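Long-range contacts in L-Ribose isomerase (Acinetobacter, PDB 4Q0S), which catalyses the isomerization of the non-natural sugar L-ribose, probably to L-ribulose, in a metal-containing cupin barrel: residues A[22-26]-A[45-51]; A[37-41]-A[102-106]; A[82-86]-A[233-237]; A[132-137]-A[179-185]; A[138-144]-A[195-199]. Residue numbers count along the deposited sequence, not the author numbering.

Contact 1. Residues A[22-26]-A[45-51]; sequences YDEWV and VNDSAGI
Y22 reaches over the turn 46-50 with the tip of its ring and sets its hydroxyl among the backbone atoms there. On helix 19-35 its chi1 is t (-172°). The OH donates to N46 O at 2.6 Å, near the ring plane, and accepts from G50 N at 2.9 Å with a 166° N-H...O angle, so one hydroxyl spans both ends of the turn. The turn also holds itself: N46 (-131/-178) starts an Asx turn, its OD1 taking S48 N at 2.9 Å and its ND2 bonded to K43 O, while A49 N reaches N46 O at 3.3 Å. D47 (-75/6), S48 (-110/-11) and A49 (-67/-40) curl before G50 (-87/119) and I51 (-115/135) extend. The CA-to-CB bond of D47 points away, but its carboxylate folds back, OD1 3.5 Å from Y22 CE2 and in a salt bridge with R19 of the same helix.

W25 (chi1 t, chi2 40°) brings CZ3 to 3.5 Å from G50 CA. A CB on G50 would collide with W25 CZ3 and Y22 CE1; glycine lets the helix close in, with V26 CA 6.1 Å from G50 CA. V26 (chi1 t) places CG1 3.9 Å from V45 CG1 and 4.2 Å from A49 CB.

I51 points away from the helix, its side chain about 5 Å from bound D-ribitol. The contact is thus an N-terminal helix packed over strand 50-52, an outermost strand, within this chain, of one sheet of the cupin barrel.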
# COMPACT_ATOMS: atom_id res chain seq x y z
N TYR A 22 -4.20 -21.11 16.01
CA TYR A 22 -3.68 -21.26 14.67
C TYR A 22 -4.35 -20.33 13.67
O TYR A 22 -3.68 -19.56 12.98
CB TYR A 22 -3.84 -22.69 14.17
CG TYR A 22 -3.13 -22.90 12.86
CD1 TYR A 22 -1.76 -23.13 12.83
CD2 TYR A 22 -3.81 -22.79 11.64
CE1 TYR A 22 -1.07 -23.24 11.62
CE2 TYR A 22 -3.13 -22.90 10.43
CZ TYR A 22 -1.77 -23.12 10.43
OH TYR A 22 -1.09 -23.24 9.23
N ASP A 23 -5.67 -20.41 13.60
CA ASP A 23 -6.42 -19.57 12.68
C ASP A 23 -6.23 -18.07 12.90
O ASP A 23 -5.98 -17.33 11.94
CB ASP A 23 -7.91 -19.90 12.75
CG ASP A 23 -8.24 -21.17 12.01
OD1 ASP A 23 -7.30 -21.92 11.66
OD2 ASP A 23 -9.44 -21.43 11.77
N GLU A 24 -6.33 -17.61 14.14
CA GLU A 24 -6.17 -16.19 14.39
C GLU A 24 -4.77 -15.74 13.95
O GLU A 24 -4.60 -14.66 13.38
CB GLU A 24 -6.39 -15.87 15.87
CG GLU A 24 -7.75 -16.34 16.39
CD GLU A 24 -8.08 -15.79 17.77
OE1 GLU A 24 -7.15 -15.57 18.57
OE2 GLU A 24 -9.29 -15.61 18.06
N TRP A 25 -3.79 -16.60 14.17
CA TRP A 25 -2.40 -16.32 13.80
C TRP A 25 -2.25 -16.26 12.28
O TRP A 25 -1.80 -15.25 11.73
CB TRP A 25 -1.49 -17.41 14.38
CG TRP A 25 -0.02 -17.28 14.11
CD1 TRP A 25 0.72 -16.12 14.12
CD2 TRP A 25 0.92 -18.35 13.90
NE1 TRP A 25 2.05 -16.42 13.94
CE2 TRP A 25 2.20 -17.77 13.81
CE3 TRP A 25 0.79 -19.74 13.80
CZ2 TRP A 25 3.36 -18.54 13.62
CZ3 TRP A 25 1.94 -20.51 13.61
CH2 TRP A 25 3.21 -19.90 13.52
N VAL A 26 -2.63 -17.33 11.61
CA VAL A 26 -2.52 -17.41 10.17
C VAL A 26 -3.49 -16.53 9.37
O VAL A 26 -3.09 -15.90 8.39
CB VAL A 26 -2.65 -18.88 9.70
CG1 VAL A 26 -2.72 -18.95 8.18
CG2 VAL A 26 -1.46 -19.67 10.21
N VAL A 45 -3.67 -20.11 2.27
CA VAL A 45 -4.00 -19.98 3.69
C VAL A 45 -4.45 -21.35 4.16
O VAL A 45 -5.64 -21.67 4.17
CB VAL A 45 -5.13 -18.94 3.89
CG1 VAL A 45 -5.40 -18.74 5.37
CG2 VAL A 45 -4.72 -17.62 3.23
N ASN A 46 -3.47 -22.17 4.56
CA ASN A 46 -3.73 -23.53 5.00
C ASN A 46 -3.06 -23.89 6.32
O ASN A 46 -2.38 -23.05 6.94
CB ASN A 46 -3.26 -24.51 3.92
CG ASN A 46 -1.83 -24.24 3.48
OD1 ASN A 46 -0.91 -24.29 4.30
ND2 ASN A 46 -1.64 -23.94 2.20
N ASP A 47 -3.23 -25.14 6.74
CA ASP A 47 -2.67 -25.63 8.00
C ASP A 47 -1.17 -25.90 7.95
O ASP A 47 -0.60 -26.42 8.90
CB ASP A 47 -3.39 -26.90 8.45
CG ASP A 47 -4.84 -26.65 8.81
OD1 ASP A 47 -5.18 -25.51 9.17
OD2 ASP A 47 -5.63 -27.61 8.75
N SER A 48 -0.53 -25.55 6.84
CA SER A 48 0.91 -25.74 6.72
C SER A 48 1.64 -24.39 6.72
O SER A 48 2.87 -24.34 6.84
CB SER A 48 1.25 -26.49 5.43
OG SER A 48 0.83 -27.84 5.51
N ALA A 49 0.87 -23.31 6.60
CA ALA A 49 1.45 -21.97 6.57
C ALA A 49 2.09 -21.57 7.90
O ALA A 49 3.14 -20.94 7.92
CB ALA A 49 0.38 -20.95 6.17
N GLY A 50 1.44 -21.92 9.01
CA GLY A 50 1.98 -21.59 10.32
C GLY A 50 2.94 -22.68 10.76
O GLY A 50 2.54 -23.83 10.91
N ILE A 51 4.20 -22.31 10.97
CA ILE A 51 5.23 -23.27 11.34
C ILE A 51 5.83 -23.08 12.74
O ILE A 51 6.16 -21.97 13.15
CB ILE A 51 6.39 -23.22 10.31
CG1 ILE A 51 5.82 -23.41 8.90
CG2 ILE A 51 7.44 -24.29 10.61
CD1 ILE A 51 6.80 -23.01 7.80

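Contact 2. Residues A[37-41]-A[102-106]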
# COMPACT_ATOMS: atom_id res chain seq x y z
N ARG A 37 -0.17 -5.92 -0.31
CA ARG A 37 -0.27 -6.32 -1.71
C ARG A 37 0.41 -7.62 -2.12
O ARG A 37 0.87 -7.74 -3.26
CB ARG A 37 0.21 -5.19 -2.63
CG ARG A 37 -0.52 -3.85 -2.43
CD ARG A 37 -0.04 -2.82 -3.46
NE ARG A 37 -0.73 -1.53 -3.33
CZ ARG A 37 -1.98 -1.30 -3.72
NH1 ARG A 37 -2.70 -2.27 -4.26
NH2 ARG A 37 -2.51 -0.10 -3.58
N TYR A 38 0.50 -8.60 -1.22
CA TYR A 38 1.09 -9.88 -1.62
C TYR A 38 -0.12 -10.68 -2.13
O TYR A 38 -1.18 -10.69 -1.49
CB TYR A 38 1.75 -10.60 -0.43
CG TYR A 38 2.64 -11.73 -0.89
CD1 TYR A 38 3.89 -11.47 -1.46
CD2 TYR A 38 2.21 -13.05 -0.83
CE1 TYR A 38 4.69 -12.51 -1.98
CE2 TYR A 38 2.98 -14.09 -1.35
CZ TYR A 38 4.22 -13.82 -1.92
OH TYR A 38 4.98 -14.85 -2.44
N PRO A 39 0.02 -11.34 -3.29
CA PRO A 39 -1.08 -12.12 -3.87
C PRO A 39 -1.39 -13.44 -3.16
O PRO A 39 -1.04 -14.51 -3.64
CB PRO A 39 -0.61 -12.34 -5.30
CG PRO A 39 0.88 -12.53 -5.12
CD PRO A 39 1.22 -11.42 -4.13
N ILE A 40 -2.06 -13.34 -2.02
CA ILE A 40 -2.42 -14.52 -1.24
C ILE A 40 -3.77 -15.10 -1.67
O ILE A 40 -4.80 -14.44 -1.58
CB ILE A 40 -2.47 -14.17 0.26
CG1 ILE A 40 -1.05 -13.81 0.74
CG2 ILE A 40 -3.04 -15.35 1.06
CD1 ILE A 40 -0.97 -13.49 2.20
N THR A 41 -3.74 -16.34 -2.16
CA THR A 41 -4.94 -17.03 -2.60
C THR A 41 -5.48 -17.89 -1.45
O THR A 41 -4.81 -18.07 -0.44
CB THR A 41 -4.64 -17.96 -3.79
OG1 THR A 41 -3.60 -18.87 -3.43
CG2 THR A 41 -4.21 -17.14 -5.00
N CYS A 102 10.93 -19.82 -6.47
CA CYS A 102 10.06 -19.91 -5.31
C CYS A 102 9.81 -18.52 -4.71
O CYS A 102 10.74 -17.85 -4.26
CB CYS A 102 10.67 -20.84 -4.27
SG CYS A 102 9.67 -21.06 -2.79
N ASP A 103 8.55 -18.10 -4.71
CA ASP A 103 8.16 -16.79 -4.18
C ASP A 103 7.25 -17.03 -2.99
O ASP A 103 6.26 -17.76 -3.11
CB ASP A 103 7.41 -15.99 -5.26
CG ASP A 103 7.33 -14.49 -4.94
OD1 ASP A 103 7.07 -14.14 -3.78
OD2 ASP A 103 7.51 -13.67 -5.87
N LYS A 104 7.58 -16.44 -1.85
CA LYS A 104 6.76 -16.59 -0.66
C LYS A 104 6.84 -15.35 0.21
O LYS A 104 7.76 -14.54 0.07
CB LYS A 104 7.22 -17.80 0.17
CG LYS A 104 8.53 -17.57 0.92
CD LYS A 104 9.59 -18.60 0.52
CE LYS A 104 9.99 -18.46 -0.94
NZ LYS A 104 11.14 -19.35 -1.31
N LEU A 105 5.86 -15.20 1.09
CA LEU A 105 5.81 -14.09 2.02
C LEU A 105 6.03 -14.74 3.38
O LEU A 105 5.39 -15.74 3.70
CB LEU A 105 4.43 -13.43 1.99
CG LEU A 105 4.35 -12.14 2.80
CD1 LEU A 105 5.26 -11.10 2.15
CD2 LEU A 105 2.91 -11.63 2.86
N MET A 106 6.94 -14.19 4.17
CA MET A 106 7.22 -14.74 5.48
C MET A 106 6.89 -13.72 6.55
O MET A 106 7.23 -12.55 6.44
CB MET A 106 8.69 -15.16 5.57
CG MET A 106 9.11 -16.11 4.46
SD MET A 106 10.77 -16.76 4.61
CE MET A 106 11.74 -15.33 4.30
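R37 ends helix 19-35: with positive phi (64°) it is the C-prime residue of a Schellman motif, and its guanidinium NH2 bonds the A35 carbonyl of the fourth subunit.

Y38 does most of the work. Y38 CA is 7.3 Å from L105 CA. With chi1 t (-166°) the ring reaches along the strand until Y38 OH donates to D103 OD1 at 2.6 Å. S79 on the adjacent strand 73-82 is a second partner of this hydroxyl. L105 supports the middle of the ring, with CB 3.6 Å from the ring centroid and 10° off its normal, a clear CH-pi contact. The tyrosine therefore has a polar tip and an apolar floor, provided by D103 and L105, two residues apart and both directed at it.

P39 is the centre of an inverse gamma turn, closed by a weak bond from I40 N to Y38 O at 2.8 Å, and packs on E127 of the third subunit. The turn brings I40 round so that its CD1 lies 4.4 Å from L105 CD2. T41 touches G187 of the third subunit.

Between D103 and L105, K104 points the other way, to a salt bridge with E215; it and M106 line the D-ribitol pocket. This is a cupin-barrel strand with one face covered by the segment after the N-terminal helix and the other, through K104 and M106, lining the D-ribitol pocket.

Contact 3. Residues A[82-86]-A[233-237]; sequences EPAVD and PIPSW
P83 and V85 form two apolar bumps that press into a hollow between P233, I234 and W237. Build 82-86 as the end of a strand that kinks: E82 is extended (-91/122), P83 turns (-60/-35), A84 takes positive phi (62/36) and V85 follows at -87/-29. E82 OE2 accepts from A84 N at 2.7 Å, which braces the kink. P83 and V85 then face the same way, while A84 points sideways.

Opposite, P233 (-63/-32) leads into extended I234 (-136/137), and 235-237 curl back, with a weak bond from W237 N to I234 O at 3.0 Å. W237 (chi1 m, chi2 38°) swings its indole back beside P233. This joins the loops that follow strands 73-82 and 211-217 of the cupin barrel's six-stranded sheet, well away from the centre of the chain.

P83 CB fits the groove between the proline ring and the indole, 3.9 Å from P233 CG and 3.6 Å from W237 CZ3. V85 (chi1 158°) fills the part of the same hollow bordered by I234: CG2 lies 3.9 Å from both P233 CB and I234 CD1, and 4.1 Å from W237 CZ2. V85 and P233 have CA atoms 6.8 Å apart. D86 leaves the hollow, its carboxylate accepting from the backbone of F152, S153 and G154 of the third subunit.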
# COMPACT_ATOMS: atom_id res chain seq x y z
N GLU A 82 7.96 -23.03 -8.62
CA GLU A 82 8.07 -23.51 -9.98
C GLU A 82 9.38 -24.23 -10.24
O GLU A 82 10.46 -23.67 -10.07
CB GLU A 82 7.92 -22.31 -10.93
CG GLU A 82 8.31 -22.57 -12.37
CD GLU A 82 7.54 -23.72 -12.98
OE1 GLU A 82 6.33 -23.83 -12.72
OE2 GLU A 82 8.16 -24.50 -13.74
N PRO A 83 9.30 -25.51 -10.66
CA PRO A 83 10.50 -26.30 -10.94
C PRO A 83 11.36 -25.67 -12.04
O PRO A 83 12.58 -25.73 -11.98
CB PRO A 83 9.93 -27.65 -11.37
CG PRO A 83 8.66 -27.75 -10.58
CD PRO A 83 8.09 -26.34 -10.75
N ALA A 84 10.71 -25.06 -13.02
CA ALA A 84 11.40 -24.44 -14.16
C ALA A 84 12.17 -25.52 -14.94
O ALA A 84 13.26 -25.29 -15.45
CB ALA A 84 12.36 -23.36 -13.67
N VAL A 85 11.57 -26.70 -15.02
CA VAL A 85 12.17 -27.83 -15.72
C VAL A 85 11.83 -27.82 -17.20
O VAL A 85 12.61 -28.32 -18.01
CB VAL A 85 11.71 -29.17 -15.08
CG1 VAL A 85 11.85 -30.31 -16.08
CG2 VAL A 85 12.54 -29.45 -13.84
N ASP A 86 10.68 -27.26 -17.55
CA ASP A 86 10.25 -27.20 -18.95
C ASP A 86 11.18 -26.37 -19.82
O ASP A 86 11.53 -25.24 -19.47
CB ASP A 86 8.84 -26.62 -19.06
CG ASP A 86 7.79 -27.56 -18.49
OD1 ASP A 86 7.65 -27.63 -17.25
OD2 ASP A 86 7.12 -28.24 -19.30
N PRO A 233 8.82 -33.41 -11.06
CA PRO A 233 9.27 -33.01 -12.40
C PRO A 233 10.45 -33.85 -12.88
O PRO A 233 10.61 -34.10 -14.07
CB PRO A 233 9.62 -31.54 -12.22
CG PRO A 233 10.05 -31.47 -10.79
CD PRO A 233 9.01 -32.31 -10.10
N ILE A 234 11.29 -34.26 -11.93
CA ILE A 234 12.45 -35.09 -12.23
C ILE A 234 12.48 -36.18 -11.16
O ILE A 234 12.25 -35.92 -9.98
CB ILE A 234 13.76 -34.27 -12.19
CG1 ILE A 234 13.79 -33.32 -13.39
CG2 ILE A 234 14.97 -35.19 -12.23
CD1 ILE A 234 15.03 -32.46 -13.47
N PRO A 235 12.74 -37.44 -11.57
CA PRO A 235 12.81 -38.59 -10.67
C PRO A 235 13.45 -38.33 -9.31
O PRO A 235 12.80 -38.45 -8.27
CB PRO A 235 13.56 -39.62 -11.49
CG PRO A 235 13.03 -39.36 -12.87
CD PRO A 235 13.06 -37.85 -12.95
N SER A 236 14.73 -37.96 -9.32
CA SER A 236 15.48 -37.70 -8.09
C SER A 236 14.78 -36.74 -7.13
O SER A 236 14.84 -36.93 -5.92
CB SER A 236 16.87 -37.15 -8.43
OG SER A 236 16.78 -35.91 -9.10
N TRP A 237 14.11 -35.72 -7.66
CA TRP A 237 13.42 -34.74 -6.83
C TRP A 237 12.46 -35.38 -5.83
O TRP A 237 12.17 -34.79 -4.78
CB TRP A 237 12.64 -33.77 -7.72
CG TRP A 237 13.50 -32.83 -8.50
CD1 TRP A 237 14.69 -33.10 -9.10
CD2 TRP A 237 13.19 -31.47 -8.83
NE1 TRP A 237 15.15 -32.00 -9.79
CE2 TRP A 237 14.24 -30.99 -9.64
CE3 TRP A 237 12.12 -30.61 -8.53
CZ2 TRP A 237 14.25 -29.68 -10.16
CZ3 TRP A 237 12.13 -29.32 -9.04
CH2 TRP A 237 13.19 -28.87 -9.85

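Contact 4. Residues A[132-137]-A[179-185]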
# COMPACT_ATOMS: atom_id res chain seq x y z
N GLU A 132 11.55 -4.80 10.37
CA GLU A 132 12.97 -4.88 10.08
C GLU A 132 13.40 -6.31 10.29
O GLU A 132 12.88 -7.01 11.16
CB GLU A 132 13.78 -3.94 10.98
CG GLU A 132 13.25 -2.52 10.97
CD GLU A 132 14.33 -1.47 11.20
OE1 GLU A 132 15.32 -1.76 11.91
OE2 GLU A 132 14.18 -0.35 10.68
N MET A 133 14.36 -6.75 9.50
CA MET A 133 14.83 -8.11 9.57
C MET A 133 16.27 -8.21 10.03
O MET A 133 17.17 -7.61 9.43
CB MET A 133 14.66 -8.75 8.20
CG MET A 133 15.17 -10.16 8.07
SD MET A 133 15.15 -10.62 6.33
CE MET A 133 14.92 -12.42 6.44
N GLU A 134 16.48 -8.96 11.11
CA GLU A 134 17.83 -9.16 11.62
C GLU A 134 18.26 -10.55 11.19
O GLU A 134 17.71 -11.56 11.64
CB GLU A 134 17.85 -9.01 13.15
CG GLU A 134 17.72 -7.56 13.59
CD GLU A 134 17.95 -7.36 15.09
OE1 GLU A 134 18.79 -6.52 15.44
OE2 GLU A 134 17.29 -8.04 15.90
N VAL A 135 19.24 -10.57 10.30
CA VAL A 135 19.76 -11.81 9.75
C VAL A 135 21.09 -12.18 10.40
O VAL A 135 21.97 -11.34 10.58
CB VAL A 135 19.97 -11.69 8.22
CG1 VAL A 135 20.29 -13.06 7.62
CG2 VAL A 135 18.73 -11.11 7.56
N PHE A 136 21.20 -13.45 10.76
CA PHE A 136 22.41 -13.98 11.37
C PHE A 136 22.85 -15.04 10.38
O PHE A 136 22.04 -15.84 9.93
CB PHE A 136 22.08 -14.60 12.73
CG PHE A 136 21.26 -13.69 13.62
CD1 PHE A 136 21.87 -12.65 14.32
CD2 PHE A 136 19.88 -13.86 13.72
CE1 PHE A 136 21.11 -11.77 15.11
CE2 PHE A 136 19.12 -12.99 14.50
CZ PHE A 136 19.73 -11.94 15.19
N TYR A 137 24.13 -15.03 10.02
CA TYR A 137 24.60 -16.02 9.06
C TYR A 137 26.10 -16.26 9.10
O TYR A 137 26.86 -15.51 9.70
CB TYR A 137 24.21 -15.59 7.64
CG TYR A 137 24.92 -14.34 7.17
CD1 TYR A 137 24.54 -13.09 7.63
CD2 TYR A 137 25.99 -14.42 6.27
CE1 TYR A 137 25.19 -11.93 7.21
CE2 TYR A 137 26.65 -13.27 5.84
CZ TYR A 137 26.24 -12.03 6.31
OH TYR A 137 26.87 -10.88 5.87
N THR A 179 27.88 -16.00 12.98
CA THR A 179 28.51 -14.80 13.53
C THR A 179 28.31 -13.50 12.75
O THR A 179 28.40 -12.42 13.33
CB THR A 179 30.02 -15.06 13.71
OG1 THR A 179 30.62 -15.31 12.44
CG2 THR A 179 30.23 -16.29 14.58
N SER A 180 28.04 -13.60 11.45
CA SER A 180 27.81 -12.39 10.66
C SER A 180 26.38 -11.91 10.87
O SER A 180 25.46 -12.72 11.03
CB SER A 180 28.06 -12.66 9.17
OG SER A 180 29.45 -12.69 8.89
N TYR A 181 26.20 -10.60 10.86
CA TYR A 181 24.89 -10.02 11.11
C TYR A 181 24.61 -8.82 10.22
O TYR A 181 25.52 -8.07 9.85
CB TYR A 181 24.81 -9.59 12.58
CG TYR A 181 23.71 -8.60 12.91
CD1 TYR A 181 22.46 -9.04 13.36
CD2 TYR A 181 23.92 -7.23 12.81
CE1 TYR A 181 21.46 -8.13 13.72
CE2 TYR A 181 22.93 -6.31 13.15
CZ TYR A 181 21.71 -6.77 13.61
OH TYR A 181 20.74 -5.86 13.97
N VAL A 182 23.34 -8.64 9.88
CA VAL A 182 22.92 -7.51 9.06
C VAL A 182 21.46 -7.24 9.38
O VAL A 182 20.68 -8.16 9.61
CB VAL A 182 23.10 -7.81 7.54
CG1 VAL A 182 22.18 -8.94 7.10
CG2 VAL A 182 22.82 -6.56 6.74
N ARG A 183 21.10 -5.96 9.42
CA ARG A 183 19.72 -5.57 9.68
C ARG A 183 19.17 -4.98 8.39
O ARG A 183 19.66 -3.98 7.90
CB ARG A 183 19.68 -4.54 10.82
CG ARG A 183 18.28 -4.24 11.33
CD ARG A 183 18.31 -3.84 12.80
NE ARG A 183 16.99 -3.42 13.28
CZ ARG A 183 16.68 -3.25 14.56
NH1 ARG A 183 17.59 -3.47 15.50
NH2 ARG A 183 15.46 -2.84 14.90
N LEU A 184 18.14 -5.63 7.85
CA LEU A 184 17.53 -5.21 6.59
C LEU A 184 16.22 -4.46 6.82
O LEU A 184 15.46 -4.79 7.74
CB LEU A 184 17.25 -6.42 5.70
CG LEU A 184 18.44 -7.33 5.37
CD1 LEU A 184 17.97 -8.53 4.55
CD2 LEU A 184 19.50 -6.54 4.61
N ARG A 185 15.97 -3.46 5.98
CA ARG A 185 14.76 -2.65 6.07
C ARG A 185 14.07 -2.52 4.72
O ARG A 185 14.65 -2.84 3.69
CB ARG A 185 15.10 -1.25 6.59
CG ARG A 185 15.46 -1.21 8.07
CD ARG A 185 15.89 0.19 8.48
NE ARG A 185 17.31 0.40 8.24
CZ ARG A 185 18.27 -0.05 9.04
NH1 ARG A 185 17.96 -0.73 10.13
NH2 ARG A 185 19.54 0.15 8.73
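V135, V182, L184 and M133 make the apolar centre of this antiparallel strand pair at the edge of a cupin-barrel sheet, where 180-185 is an outermost strand within the chain. V135 CB lies 3.7 Å from V182 CG1, and V135 CG2 lies 4.0 Å from L184 CD1, which also meets M133 SD at 3.9 Å. Strand 191-193, with F191 and M193, packs on this face. Further along it, S180 CB sits over the face of the Y137 ring, 3.5 Å from its centroid, a CH-pi contact.

The strands run at 160° to each other, their axes 4.6 Å apart at closest approach. M133-L184, V135-V182 and Y137-S180 are hydrogen-bonded pairs, each closed by two backbone bonds. E134-R183 and F136-Y181 are non-hydrogen-bonded pairs between them, and their side chains occupy the opposite face.

There F136 CE1 approaches Y181 CD1 at 3.5 Å, the ring planes oblique at 39°. Y181 OH donates to E134 OE1 at 2.5 Å, where the face becomes charged: E132, E134, R183 and R185 form a salt-bridge network, with R183 NH1 3.3 Å from E134 OE1. E134 also bridges to R202 on strand 199-202. At the far end R183 NE donates to E132 OE1 at 2.7 Å, and the weaker R185 NH1 bond reaches that same oxygen at 3.3 Å.

Contact 5. Residues A[138-144]-A[195-199]. With CO (cobalt (II) ion), chain B.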
# COMPACT_ATOMS: atom_id res chain seq x y z
N SER A 138 26.51 -17.33 8.42
CA SER A 138 27.91 -17.71 8.31
C SER A 138 28.37 -17.24 6.94
O SER A 138 27.81 -17.65 5.92
CB SER A 138 28.07 -19.23 8.41
OG SER A 138 29.43 -19.59 8.25
N PRO A 139 29.38 -16.36 6.90
CA PRO A 139 29.91 -15.82 5.64
C PRO A 139 30.61 -16.86 4.76
O PRO A 139 30.88 -16.61 3.58
CB PRO A 139 30.83 -14.71 6.11
CG PRO A 139 31.34 -15.23 7.41
CD PRO A 139 30.10 -15.80 8.05
N THR A 140 30.92 -18.03 5.34
CA THR A 140 31.56 -19.09 4.56
C THR A 140 30.56 -20.22 4.36
O THR A 140 29.76 -20.52 5.25
CB THR A 140 32.82 -19.67 5.25
OG1 THR A 140 32.54 -19.96 6.62
CG2 THR A 140 33.97 -18.69 5.17
N PRO A 141 30.58 -20.84 3.18
CA PRO A 141 29.64 -21.94 2.92
C PRO A 141 30.08 -23.19 3.66
O PRO A 141 31.19 -23.26 4.18
CB PRO A 141 29.73 -22.11 1.41
CG PRO A 141 31.17 -21.79 1.14
CD PRO A 141 31.40 -20.56 1.99
N SER A 142 29.19 -24.18 3.72
CA SER A 142 29.51 -25.44 4.37
C SER A 142 30.21 -26.27 3.30
O SER A 142 29.71 -26.41 2.18
CB SER A 142 28.23 -26.14 4.81
OG SER A 142 27.45 -26.50 3.68
N ALA A 143 31.38 -26.82 3.64
CA ALA A 143 32.13 -27.63 2.69
C ALA A 143 31.44 -28.97 2.44
O ALA A 143 31.12 -29.69 3.38
CB ALA A 143 33.54 -27.86 3.20
N GLU A 144 31.22 -29.29 1.17
CA GLU A 144 30.58 -30.55 0.80
C GLU A 144 31.66 -31.54 0.36
O GLU A 144 32.20 -31.44 -0.74
CB GLU A 144 29.57 -30.33 -0.32
CG GLU A 144 28.70 -31.54 -0.60
CD GLU A 144 27.59 -31.26 -1.60
OE1 GLU A 144 27.90 -30.95 -2.77
OE2 GLU A 144 26.41 -31.33 -1.20
N ARG A 195 23.21 -20.54 -1.39
CA ARG A 195 23.00 -21.89 -0.91
C ARG A 195 24.27 -22.31 -0.15
O ARG A 195 25.34 -21.75 -0.38
CB ARG A 195 22.77 -22.83 -2.09
CG ARG A 195 23.88 -22.78 -3.14
CD ARG A 195 23.68 -23.83 -4.21
NE ARG A 195 22.62 -23.47 -5.15
CZ ARG A 195 22.76 -22.59 -6.14
NH1 ARG A 195 23.92 -21.97 -6.32
NH2 ARG A 195 21.74 -22.34 -6.95
N LYS A 196 24.11 -23.28 0.74
CA LYS A 196 25.18 -23.83 1.56
C LYS A 196 25.67 -22.91 2.67
O LYS A 196 26.66 -23.19 3.34
CB LYS A 196 26.36 -24.28 0.68
CG LYS A 196 26.01 -25.49 -0.19
CD LYS A 196 27.19 -25.94 -1.04
CE LYS A 196 26.90 -27.26 -1.75
NZ LYS A 196 25.74 -27.15 -2.66
N HIS A 197 24.94 -21.81 2.89
CA HIS A 197 25.29 -20.87 3.95
C HIS A 197 24.32 -20.96 5.10
O HIS A 197 23.10 -20.92 4.89
CB HIS A 197 25.30 -19.44 3.41
CG HIS A 197 26.54 -19.09 2.66
ND1 HIS A 197 27.66 -18.57 3.27
CD2 HIS A 197 26.86 -19.25 1.36
CE1 HIS A 197 28.62 -18.42 2.38
NE2 HIS A 197 28.16 -18.83 1.21
N LEU A 198 24.84 -21.09 6.31
CA LEU A 198 24.01 -21.14 7.50
C LEU A 198 23.36 -19.78 7.68
O LEU A 198 24.01 -18.74 7.54
CB LEU A 198 24.84 -21.45 8.74
CG LEU A 198 25.37 -22.87 8.93
CD1 LEU A 198 26.42 -22.86 10.02
CD2 LEU A 198 24.21 -23.81 9.29
N HIS A 199 22.07 -19.77 7.98
CA HIS A 199 21.37 -18.52 8.20
C HIS A 199 20.16 -18.68 9.09
O HIS A 199 19.61 -19.77 9.25
CB HIS A 199 20.97 -17.87 6.86
CG HIS A 199 20.10 -18.73 6.01
ND1 HIS A 199 20.57 -19.83 5.31
CD2 HIS A 199 18.77 -18.67 5.75
CE1 HIS A 199 19.57 -20.40 4.67
NE2 HIS A 199 18.47 -19.72 4.91
CO CO B . 16.50 -20.77 4.29
O HOH W 1 27.76 -21.81 6.46
O HOH W 2 25.96 -29.32 -4.12
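Hydrogen bonds to backbone atoms do most of the joining. S138 N donates to L198 O at 3.0 Å, and further on S142 N donates to K196 O at 2.7 Å. Between these, the H197 imidazole enters the bend of 138-141, where ND1 donates to S138 O at 2.8 Å, almost straight at 171°.

Water adds two bridges. Water 1 donates to T140 O (2.7 Å) and accepts from L198 N (3.0 Å). Water 2 links E144 OE1 (2.9 Å) to K196 NZ (2.6 Å), whose direct separation of 4.4 Å exceeds a salt bridge; K196 NZ also bonds G120 O.

Apolar contact is slighter. P141 CB sits over the face of the H197 ring, 4.0 Å from its centroid, and S138 CB meets L198 CB at 3.9 Å.

The last link leads to the metal: H199 ND1 donates to H197 O at 2.8 Å, which leaves NE2 to bind cobalt at 2.3 Å. H199 joins H117, H119 and E124 as the protein ligands of the cobalt, the three-histidine, one-glutamate set of a cupin.

From the N terminus, helix 19-35 starts contact 1. Contact 2 opens at 37-41, before 45-51 closes the first loop, so the two cross, and they touch where V45 meets I40; both reach the six-stranded sheet. Contact 3 opens at 82-86, before 102-106 closes contact 2, so these cross as well. Contact 3 closes last, at 233-237, and its long loop holds both contact 4 and contact 5. Those two cross in turn: 132-137 runs straight into 138-144, and their partners 179-185 and 195-199 follow in that order, tying the edge of the five-stranded sheet to the metal site. Contacts 3 and 5 also meet between subunits, where R195 bonds A84 and D86 of the third subunit.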